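Local coordinates for cytokinin riboside 5'-monophosphate phosphoribohydrolase (Corynebacterium glutamicum, PDB 5ZBL), which belongs to the LOG-like proteins of the SLOG clan and adopts a Rossmann-like fold with a central parallel sheet, at residues Gln11-Phe16 / Arg41-Val46; Val72-Leu77 / His97-Arg102; Asp108-Met113 / Lys137-Tyr142. One frame throughout, in Å; residues are numbered along the deposited sequence.

Interaction 1: Gln11-Phe16 / Arg41-Val46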
loop_
_atom_site.group_PDB
_atom_site.type_symbol
_atom_site.label_atom_id
_atom_site.label_comp_id
_atom_site.label_asym_id
_atom_site.label_seq_id
_atom_site.Cartn_x
_atom_site.Cartn_y
_atom_site.Cartn_z
ATOM N N GLN A 11 -21.861 -9.827 -6.258
ATOM C CA GLN A 11 -21.723 -11.048 -7.072
ATOM C C GLN A 11 -20.280 -11.538 -7.149
ATOM O O GLN A 11 -20.029 -12.750 -7.257
ATOM C CB GLN A 11 -22.320 -10.802 -8.466
ATOM C CG GLN A 11 -23.714 -10.171 -8.344
ATOM C CD GLN A 11 -24.583 -10.361 -9.559
ATOM O OE1 GLN A 11 -24.147 -10.155 -10.676
ATOM N NE2 GLN A 11 -25.836 -10.735 -9.338
ATOM N N ARG A 12 -19.329 -10.612 -7.060
ATOM C CA ARG A 12 -17.926 -10.983 -7.017
ATOM C C ARG A 12 -17.238 -10.277 -5.902
ATOM O O ARG A 12 -17.528 -9.111 -5.612
ATOM C CB ARG A 12 -17.258 -10.637 -8.326
ATOM C CG ARG A 12 -17.570 -11.630 -9.440
ATOM C CD ARG A 12 -17.737 -10.928 -10.765
ATOM N NE ARG A 12 -18.885 -10.009 -10.674
ATOM C CZ ARG A 12 -19.050 -8.887 -11.375
ATOM N NH1 ARG A 12 -18.130 -8.485 -12.257
ATOM N NH2 ARG A 12 -20.155 -8.154 -11.178
ATOM N N VAL A 13 -16.303 -10.980 -5.283
ATOM C CA VAL A 13 -15.363 -10.334 -4.382
ATOM C C VAL A 13 -13.952 -10.447 -4.886
ATOM O O VAL A 13 -13.485 -11.549 -5.289
ATOM C CB VAL A 13 -15.394 -10.875 -2.940
ATOM C CG1 VAL A 13 -16.715 -10.500 -2.274
ATOM C CG2 VAL A 13 -15.051 -12.376 -2.892
ATOM N N THR A 14 -13.250 -9.315 -4.799
ATOM C CA THR A 14 -11.846 -9.246 -5.178
ATOM C C THR A 14 -11.086 -9.536 -3.921
ATOM O O THR A 14 -11.314 -8.894 -2.909
ATOM C CB THR A 14 -11.485 -7.867 -5.752
ATOM O OG1 THR A 14 -12.183 -7.691 -6.976
ATOM C CG2 THR A 14 -10.003 -7.739 -6.059
ATOM N N VAL A 15 -10.218 -10.519 -3.970
ATOM C CA VAL A 15 -9.514 -10.939 -2.772
ATOM C C VAL A 15 -8.025 -10.657 -2.828
ATOM O O VAL A 15 -7.368 -11.016 -3.792
ATOM C CB VAL A 15 -9.769 -12.405 -2.445
ATOM C CG1 VAL A 15 -9.006 -12.808 -1.185
ATOM C CG2 VAL A 15 -11.261 -12.593 -2.197
ATOM N N PHE A 16 -7.506 -9.978 -1.810
ATOM C CA PHE A 16 -6.055 -9.739 -1.726
ATOM C C PHE A 16 -5.509 -10.692 -0.668
ATOM O O PHE A 16 -6.042 -10.710 0.471
ATOM C CB PHE A 16 -5.752 -8.304 -1.273
ATOM C CG PHE A 16 -6.434 -7.227 -2.074
ATOM C CD1 PHE A 16 -6.485 -7.278 -3.460
ATOM C CD2 PHE A 16 -6.939 -6.097 -1.439
ATOM C CE1 PHE A 16 -7.095 -6.264 -4.193
ATOM C CE2 PHE A 16 -7.519 -5.056 -2.182
ATOM C CZ PHE A 16 -7.610 -5.147 -3.549
ATOM N N ARG A 41 -23.214 -18.722 -1.165
ATOM C CA ARG A 41 -24.087 -17.561 -1.364
ATOM C C ARG A 41 -24.122 -17.077 -2.811
ATOM O O ARG A 41 -24.620 -15.987 -3.081
ATOM C CB ARG A 41 -23.677 -16.420 -0.431
ATOM C CG ARG A 41 -23.945 -16.682 1.067
ATOM C CD ARG A 41 -22.900 -15.987 1.951
ATOM N NE ARG A 41 -23.330 -15.517 3.273
ATOM C CZ ARG A 41 -23.680 -16.288 4.308
ATOM N NH1 ARG A 41 -23.742 -17.621 4.196
ATOM N NH2 ARG A 41 -24.010 -15.712 5.469
ATOM N N GLY A 42 -23.621 -17.871 -3.752
ATOM C CA GLY A 42 -23.541 -17.425 -5.121
ATOM C C GLY A 42 -22.467 -16.382 -5.455
ATOM O O GLY A 42 -22.558 -15.724 -6.497
ATOM N N ILE A 43 -21.425 -16.255 -4.622
ATOM C CA ILE A 43 -20.402 -15.250 -4.846
ATOM C C ILE A 43 -19.123 -15.867 -5.461
ATOM O O ILE A 43 -18.638 -16.893 -4.966
ATOM C CB ILE A 43 -20.087 -14.525 -3.540
ATOM C CG1 ILE A 43 -21.342 -13.764 -3.031
ATOM C CG2 ILE A 43 -18.870 -13.627 -3.720
ATOM C CD1 ILE A 43 -21.206 -13.261 -1.602
ATOM N N ASP A 44 -18.577 -15.219 -6.506
ATOM C CA ASP A 44 -17.333 -15.649 -7.141
ATOM C C ASP A 44 -16.082 -14.810 -6.829
ATOM O O ASP A 44 -16.162 -13.713 -6.298
ATOM C CB ASP A 44 -17.557 -15.733 -8.647
ATOM C CG ASP A 44 -18.553 -16.844 -9.021
ATOM O OD1 ASP A 44 -18.473 -17.982 -8.436
ATOM O OD2 ASP A 44 -19.409 -16.551 -9.877
ATOM N N LEU A 45 -14.937 -15.373 -7.186
ATOM C CA LEU A 45 -13.596 -14.857 -6.852
ATOM C C LEU A 45 -12.965 -14.033 -7.978
ATOM O O LEU A 45 -12.872 -14.471 -9.125
ATOM C CB LEU A 45 -12.650 -16.029 -6.512
ATOM C CG LEU A 45 -11.174 -15.703 -6.231
ATOM C CD1 LEU A 45 -11.068 -14.680 -5.113
ATOM C CD2 LEU A 45 -10.382 -16.929 -5.852
ATOM N N VAL A 46 -12.503 -12.852 -7.643
ATOM C CA VAL A 46 -11.584 -12.134 -8.502
ATOM C C VAL A 46 -10.335 -12.000 -7.665
ATOM O O VAL A 46 -10.414 -11.552 -6.501
ATOM C CB VAL A 46 -12.072 -10.750 -8.852
ATOM C CG1 VAL A 46 -11.075 -10.085 -9.778
ATOM C CG2 VAL A 46 -13.459 -10.824 -9.512
HETATM O O HOH W 1 -21.287 -14.355 -9.456
#
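Arg-12, Val-13 and Thr-14 pair in parallel with Asp-44, Leu-45 and Val-46. The two strands are the ends of a beta-alpha-beta crossover, strand 12-16, helix 25-40, strand 44-47, in the central sheet of a Rossmann-like fold. The short strand axes are turned 42° against each other.

Four backbone hydrogen bonds alternate between the segments. Asp-44 N gives to Gln-11 O, and Val-13 N gives to Asp-44 O. Val-46 N then gives to Val-13 O at 2.9 Å, and Val-15 N gives to Val-46 O at 2.7 Å. Between them come CA-H...O contacts, among them Thr-14 CA to Val-46 O at 3.0 Å.

Apolar contacts lie on both faces. On the face of Val-13 and Leu-45, Leu-45 CD1 meets Val-15 CG2 at 3.6 Å, the two side chains crossing at about a right angle. Ile-43 CG2 touches both methyls of Val-13, and helix 178-186 packs against this pair through Met-185 and Gln-186. On the other face, Val-46 CG2 rests 4.0 Å from Arg-12 CB. Val-46 CB lies near Thr-14 OG1, which is hydrogen-bonded to Met-103 O.

The end of the Arg-12 chain leads away from the pairing, and its NH2 forms a salt bridge with Asp-108. Asp-44 OD1 accepts a hydrogen bond from Glu-68 N. Arg-12 CG passes Asp-44 CB at 4.2 Å, and the charged groups of the two are not in contact. Before the strand, Gly-42 has positive phi and is the C' residue of the Schellman motif that ends helix 25-40. Near this end a water with more acceptors in reach than protons lies between the segments, 3.0 Å from Gln-11 O and 2.9 Å from Asp-44 OD2.

Interaction 2: Val72-Leu77 / His97-Arg102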
loop_
_atom_site.group_PDB
_atom_site.type_symbol
_atom_site.label_atom_id
_atom_site.label_comp_id
_atom_site.label_asym_id
_atom_site.label_seq_id
_atom_site.Cartn_x
_atom_site.Cartn_y
_atom_site.Cartn_z
ATOM N N VAL A 72 -6.342 -12.029 -12.617
ATOM C CA VAL A 72 -5.797 -10.888 -13.356
ATOM C C VAL A 72 -4.289 -10.805 -13.001
ATOM O O VAL A 72 -3.914 -10.571 -11.856
ATOM C CB VAL A 72 -6.540 -9.566 -13.034
ATOM C CG1 VAL A 72 -6.110 -8.437 -13.967
ATOM C CG2 VAL A 72 -8.032 -9.763 -13.172
ATOM N N ILE A 73 -3.455 -11.011 -14.021
ATOM C CA ILE A 73 -2.024 -11.112 -13.904
ATOM C C ILE A 73 -1.391 -10.291 -15.015
ATOM O O ILE A 73 -2.074 -9.876 -15.934
ATOM C CB ILE A 73 -1.640 -12.602 -13.979
ATOM C CG1 ILE A 73 -0.234 -12.837 -13.436
ATOM C CG2 ILE A 73 -1.784 -13.150 -15.398
ATOM C CD1 ILE A 73 0.014 -14.289 -13.077
ATOM N N THR A 74 -0.091 -10.014 -14.919
ATOM C CA THR A 74 0.654 -9.254 -15.963
ATOM C C THR A 74 1.517 -10.181 -16.765
ATOM O O THR A 74 1.824 -11.278 -16.297
ATOM C CB THR A 74 1.612 -8.251 -15.342
ATOM O OG1 THR A 74 2.593 -8.964 -14.564
ATOM C CG2 THR A 74 0.872 -7.264 -14.432
ATOM N N GLU A 75 1.937 -9.737 -17.958
ATOM C CA GLU A 75 2.935 -10.482 -18.752
ATOM C C GLU A 75 4.188 -10.795 -17.948
ATOM O O GLU A 75 4.656 -11.931 -17.993
ATOM C CB GLU A 75 3.334 -9.754 -20.059
ATOM C CG GLU A 75 2.783 -10.395 -21.318
ATOM C CD GLU A 75 3.354 -11.764 -21.595
ATOM O OE1 GLU A 75 4.481 -11.863 -22.117
ATOM O OE2 GLU A 75 2.662 -12.748 -21.303
ATOM N N SER A 76 4.728 -9.798 -17.228
ATOM C CA SER A 76 5.938 -10.022 -16.405
ATOM C C SER A 76 5.811 -11.231 -15.511
ATOM O O SER A 76 6.542 -12.189 -15.673
ATOM C CB SER A 76 6.286 -8.805 -15.556
ATOM O OG SER A 76 7.216 -7.986 -16.237
ATOM N N LEU A 77 4.849 -11.199 -14.590
ATOM C CA LEU A 77 4.614 -12.321 -13.645
ATOM C C LEU A 77 4.276 -13.627 -14.376
ATOM O O LEU A 77 4.662 -14.702 -13.929
ATOM C CB LEU A 77 3.494 -11.988 -12.656
ATOM C CG LEU A 77 3.635 -10.724 -11.785
ATOM C CD1 LEU A 77 2.350 -10.489 -11.018
ATOM C CD2 LEU A 77 4.825 -10.775 -10.820
ATOM N N HIS A 97 -0.332 -1.595 -13.084
ATOM C CA HIS A 97 -1.378 -0.579 -12.995
ATOM C C HIS A 97 -2.712 -1.143 -13.477
ATOM O O HIS A 97 -3.720 -1.108 -12.769
ATOM C CB HIS A 97 -0.985 0.611 -13.891
ATOM C CG HIS A 97 -1.862 1.826 -13.761
ATOM N ND1 HIS A 97 -2.236 2.585 -14.851
ATOM C CD2 HIS A 97 -2.385 2.443 -12.679
ATOM C CE1 HIS A 97 -2.955 3.619 -14.448
ATOM N NE2 HIS A 97 -3.060 3.556 -13.133
ATOM N N ILE A 98 -2.687 -1.657 -14.708
ATOM C CA ILE A 98 -3.863 -2.141 -15.381
ATOM C C ILE A 98 -4.342 -3.333 -14.546
ATOM O O ILE A 98 -5.549 -3.445 -14.246
ATOM C CB ILE A 98 -3.581 -2.451 -16.881
ATOM C CG1 ILE A 98 -3.256 -1.144 -17.634
ATOM C CG2 ILE A 98 -4.796 -3.078 -17.564
ATOM C CD1 ILE A 98 -2.607 -1.357 -18.993
ATOM N N ARG A 99 -3.416 -4.166 -14.064
ATOM C CA ARG A 99 -3.875 -5.291 -13.260
ATOM C C ARG A 99 -4.806 -4.848 -12.089
ATOM O O ARG A 99 -5.915 -5.373 -11.925
ATOM C CB ARG A 99 -2.701 -6.064 -12.761
ATOM C CG ARG A 99 -3.062 -7.372 -12.145
ATOM C CD ARG A 99 -2.013 -7.672 -11.163
ATOM N NE ARG A 99 -1.987 -9.033 -10.725
ATOM C CZ ARG A 99 -1.197 -9.438 -9.741
ATOM N NH1 ARG A 99 -0.413 -8.554 -9.096
ATOM N NH2 ARG A 99 -1.198 -10.733 -9.399
ATOM N N LYS A 100 -4.383 -3.834 -11.339
ATOM C CA LYS A 100 -5.113 -3.374 -10.156
ATOM C C LYS A 100 -6.394 -2.662 -10.527
ATOM O O LYS A 100 -7.429 -2.868 -9.880
ATOM C CB LYS A 100 -4.307 -2.391 -9.351
ATOM C CG LYS A 100 -2.990 -2.879 -8.851
ATOM C CD LYS A 100 -2.435 -1.791 -7.949
ATOM C CE LYS A 100 -0.940 -1.756 -7.874
ATOM N NZ LYS A 100 -0.585 -0.621 -6.971
ATOM N N ARG A 101 -6.348 -1.841 -11.560
ATOM C CA ARG A 101 -7.595 -1.282 -12.067
ATOM C C ARG A 101 -8.634 -2.385 -12.434
ATOM O O ARG A 101 -9.809 -2.281 -12.068
ATOM C CB ARG A 101 -7.315 -0.367 -13.235
ATOM C CG ARG A 101 -8.504 0.460 -13.693
ATOM C CD ARG A 101 -8.292 0.959 -15.122
ATOM N NE ARG A 101 -7.397 2.116 -15.191
ATOM C CZ ARG A 101 -7.744 3.369 -14.914
ATOM N NH1 ARG A 101 -8.976 3.671 -14.525
ATOM N NH2 ARG A 101 -6.836 4.338 -15.017
ATOM N N ARG A 102 -8.196 -3.448 -13.113
ATOM C CA ARG A 102 -9.101 -4.495 -13.548
ATOM C C ARG A 102 -9.705 -5.332 -12.415
ATOM O O ARG A 102 -10.916 -5.673 -12.448
ATOM C CB ARG A 102 -8.461 -5.430 -14.582
ATOM C CG ARG A 102 -8.788 -5.073 -16.013
ATOM C CD ARG A 102 -10.289 -5.139 -16.328
ATOM N NE ARG A 102 -10.692 -6.408 -16.897
ATOM C CZ ARG A 102 -11.904 -6.654 -17.385
ATOM N NH1 ARG A 102 -12.164 -7.849 -17.900
ATOM N NH2 ARG A 102 -12.863 -5.725 -17.364
#
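Arg-99 and Val-72 carry this contact, in which helix 96-106 packs on strand 69-74. The axes of strand 72-74 and helix 97-102 run nearly antiparallel, at 175°. The Arg-99 chain is extended from CG to NE, and it and the Val-72 side chain run past each other in opposite senses. Its CG lies 3.7 Å from Val-72 CG1. Arg-99 NE gives a hydrogen bond of 2.7 Å to Val-72 O, with 166° at the hydrogen. This oxygen lies close to the guanidinium plane, at its edge. Leu-77 CD1 sits over one face of the same group, 3.9 Å from NH1 and nearer the edge of the group than its middle.

Val-72 CG1 also touches Arg-102 CB at 3.9 Å, while the Arg-102 guanidinium is held by Glu-91. Thr-74 CG2 meets Arg-99 CB. Thr-74 is the N-cap of the following helix, its OG1 accepting from Leu-77 N. Leu-77 also packs on Leu-132 of the second subunit.

Arg-99 NH2 has a further bond to Gly-48 O, in a possible Rossmann-type glycine pattern. Two backbone carbonyls thus grip the guanidinium and fix its rotation. The arginine thereby links its helix to a carbonyl within strand 69-74 and to one just past strand 44-47, both neutral acceptors.

Interaction 3: Asp108-Met113 / Lys137-Tyr142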
loop_
_atom_site.group_PDB
_atom_site.type_symbol
_atom_site.label_atom_id
_atom_site.label_comp_id
_atom_site.label_asym_id
_atom_site.label_seq_id
_atom_site.Cartn_x
_atom_site.Cartn_y
_atom_site.Cartn_z
ATOM N N ASP A 108 -17.182 -6.549 -6.808
ATOM C CA ASP A 108 -18.237 -5.720 -6.232
ATOM C C ASP A 108 -17.861 -5.308 -4.852
ATOM O O ASP A 108 -18.546 -4.503 -4.243
ATOM C CB ASP A 108 -19.573 -6.455 -6.267
ATOM C CG ASP A 108 -20.069 -6.705 -7.726
ATOM O OD1 ASP A 108 -20.345 -5.702 -8.467
ATOM O OD2 ASP A 108 -20.134 -7.900 -8.126
ATOM N N GLY A 109 -16.735 -5.844 -4.371
ATOM C CA GLY A 109 -16.246 -5.620 -3.017
ATOM C C GLY A 109 -14.859 -6.241 -2.875
ATOM O O GLY A 109 -14.439 -7.006 -3.751
ATOM N N PHE A 110 -14.189 -5.909 -1.769
ATOM C CA PHE A 110 -12.788 -6.231 -1.523
ATOM C C PHE A 110 -12.649 -6.921 -0.174
ATOM O O PHE A 110 -13.252 -6.474 0.811
ATOM C CB PHE A 110 -11.972 -4.956 -1.511
ATOM C CG PHE A 110 -11.985 -4.212 -2.815
ATOM C CD1 PHE A 110 -11.246 -4.671 -3.897
ATOM C CD2 PHE A 110 -12.721 -3.053 -2.959
ATOM C CE1 PHE A 110 -11.273 -4.001 -5.108
ATOM C CE2 PHE A 110 -12.747 -2.355 -4.174
ATOM C CZ PHE A 110 -12.045 -2.847 -5.242
ATOM N N ILE A 111 -11.869 -8.007 -0.141
ATOM C CA ILE A 111 -11.476 -8.675 1.085
ATOM C C ILE A 111 -9.941 -8.765 1.106
ATOM O O ILE A 111 -9.303 -9.162 0.131
ATOM C CB ILE A 111 -12.035 -10.082 1.149
ATOM C CG1 ILE A 111 -13.573 -10.051 1.134
ATOM C CG2 ILE A 111 -11.641 -10.810 2.433
ATOM C CD1 ILE A 111 -14.168 -11.450 0.953
ATOM N N ALA A 112 -9.357 -8.382 2.239
ATOM C CA ALA A 112 -7.947 -8.541 2.441
ATOM C C ALA A 112 -7.799 -9.627 3.518
ATOM O O ALA A 112 -8.333 -9.489 4.641
ATOM C CB ALA A 112 -7.285 -7.222 2.832
ATOM N N MET A 113 -7.146 -10.716 3.110
ATOM C CA MET A 113 -6.815 -11.815 3.978
ATOM C C MET A 113 -5.362 -11.615 4.399
ATOM O O MET A 113 -4.657 -10.789 3.843
ATOM C CB MET A 113 -6.960 -13.137 3.226
ATOM C CG MET A 113 -8.324 -13.380 2.568
ATOM S SD MET A 113 -8.703 -15.141 2.288
ATOM C CE MET A 113 -7.192 -15.747 1.560
ATOM N N LYS A 137 -17.329 0.759 -2.624
ATOM C CA LYS A 137 -17.543 -0.655 -2.504
ATOM C C LYS A 137 -17.039 -1.059 -1.131
ATOM O O LYS A 137 -16.060 -0.524 -0.669
ATOM C CB LYS A 137 -16.762 -1.401 -3.592
ATOM C CG LYS A 137 -17.243 -1.138 -5.020
ATOM C CD LYS A 137 -16.299 -1.757 -6.057
ATOM C CE LYS A 137 -16.880 -1.683 -7.473
ATOM N NZ LYS A 137 -15.919 -2.211 -8.479
ATOM N N PRO A 138 -17.691 -2.019 -0.476
ATOM C CA PRO A 138 -17.230 -2.427 0.865
ATOM C C PRO A 138 -15.826 -3.020 0.844
ATOM O O PRO A 138 -15.479 -3.735 -0.091
ATOM C CB PRO A 138 -18.230 -3.497 1.282
ATOM C CG PRO A 138 -18.860 -3.963 0.014
ATOM C CD PRO A 138 -18.829 -2.827 -0.965
ATOM N N VAL A 139 -15.032 -2.654 1.842
ATOM C CA VAL A 139 -13.680 -3.225 2.052
ATOM C C VAL A 139 -13.723 -3.952 3.386
ATOM O O VAL A 139 -14.184 -3.393 4.387
ATOM C CB VAL A 139 -12.620 -2.152 2.070
ATOM C CG1 VAL A 139 -11.222 -2.752 2.257
ATOM C CG2 VAL A 139 -12.708 -1.357 0.784
ATOM N N ALA A 140 -13.313 -5.217 3.377
ATOM C CA ALA A 140 -13.389 -6.048 4.569
ATOM C C ALA A 140 -12.031 -6.646 4.899
ATOM O O ALA A 140 -11.317 -7.111 4.014
ATOM C CB ALA A 140 -14.400 -7.146 4.375
ATOM N N LEU A 141 -11.692 -6.636 6.183
ATOM C CA LEU A 141 -10.483 -7.271 6.679
ATOM C C LEU A 141 -10.871 -8.596 7.330
ATOM O O LEU A 141 -11.597 -8.624 8.308
ATOM C CB LEU A 141 -9.784 -6.358 7.675
ATOM C CG LEU A 141 -9.484 -4.931 7.249
ATOM C CD1 LEU A 141 -8.725 -4.246 8.379
ATOM C CD2 LEU A 141 -8.693 -4.915 5.953
ATOM N N TYR A 142 -10.408 -9.688 6.742
ATOM C CA TYR A 142 -10.682 -11.019 7.252
ATOM C C TYR A 142 -9.649 -11.267 8.353
ATOM O O TYR A 142 -8.476 -11.609 8.076
ATOM C CB TYR A 142 -10.612 -12.046 6.105
ATOM C CG TYR A 142 -11.012 -13.492 6.397
ATOM C CD1 TYR A 142 -12.022 -13.809 7.299
ATOM C CD2 TYR A 142 -10.381 -14.542 5.727
ATOM C CE1 TYR A 142 -12.388 -15.112 7.514
ATOM C CE2 TYR A 142 -10.747 -15.853 5.929
ATOM C CZ TYR A 142 -11.748 -16.144 6.841
ATOM O OH TYR A 142 -12.140 -17.476 7.088
#
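Phe-110 and Lys-137 both carry CG anti to the carbonyl carbon, beside the backbone N, with chi1 of -66° in Lys-137. The Lys-137 chain then runs extended, and its CD comes 4.1 Å from Phe-110 CE2. Its CB lies 3.6 Å from Asp-108 O. Its NZ is held by the carbonyls of Ala-104 and Gly-107. Tyr-142 is set differently, with CG anti to the backbone N (chi1 -174°). The Tyr-142 and Met-113 side chains run alongside each other in the same direction. This is a Met-aromatic contact at the ring edge, with Met-113 SD 3.9 Å from Tyr-142 CD2. Tyr-142 OH is hydrogen-bonded to Ala-30 O.

Four backbone hydrogen bonds join the segments. Phe-110 N gives to Pro-138 O, and Ala-140 N gives to Phe-110 O at 2.9 Å. Ala-112 N gives to Ala-140 O, and Tyr-142 N gives to Ala-112 O. Asp-108 stands before the strand, and its OD2 accepts a hydrogen bond from Gln-11 N.

The apolar side chains split between the faces. On one, Phe-110 CD2 meets Val-139 CG2, and Ala-112 CB meets Leu-141 CD2 at 4.1 Å. Helix 117-130 packs here through Leu-123 and Val-126. On the other, Ile-111 CG2 lies 4.0 Å from Tyr-142 CB, and Ala-140 CB sits 3.8 Å from Phe-110 O. Leu-181 and Met-185 of helix 178-186 pack on this side. All the touching residues except Asp-108 and Lys-137 are buried.

The short strand axes run at 25°. Strand 110-112, helix 117-130 and strand 139-142 form a beta-alpha-beta unit, the repeating element of a Rossmann-like parallel sheet.

Overall arrangement
From the N terminus the three contacts come in series, with no nesting or crossing. Interaction 1 closes the loop through helix 25-40 and pairs strands 12-16 and 44-47. Interaction 2 closes the loop through strand 89-93, setting helix 96-106 on strand 69-74, the neighbour of strand 44-47. Its nearest atoms stay about 5 Å from interaction 1. Helix 96-106 leads on to strand 110-112, where interaction 3 opens. Interaction 3 closes the loop through helix 117-130. Interactions 1 and 3 touch directly, since strands 12-16 and 110-112 are neighbours: Thr-14 N lies 2.8 Å from Gly-109 O, probably hydrogen-bonded. Interactions 1 and 3 pair strands of one sheet, and interaction 2 packs a helix on it.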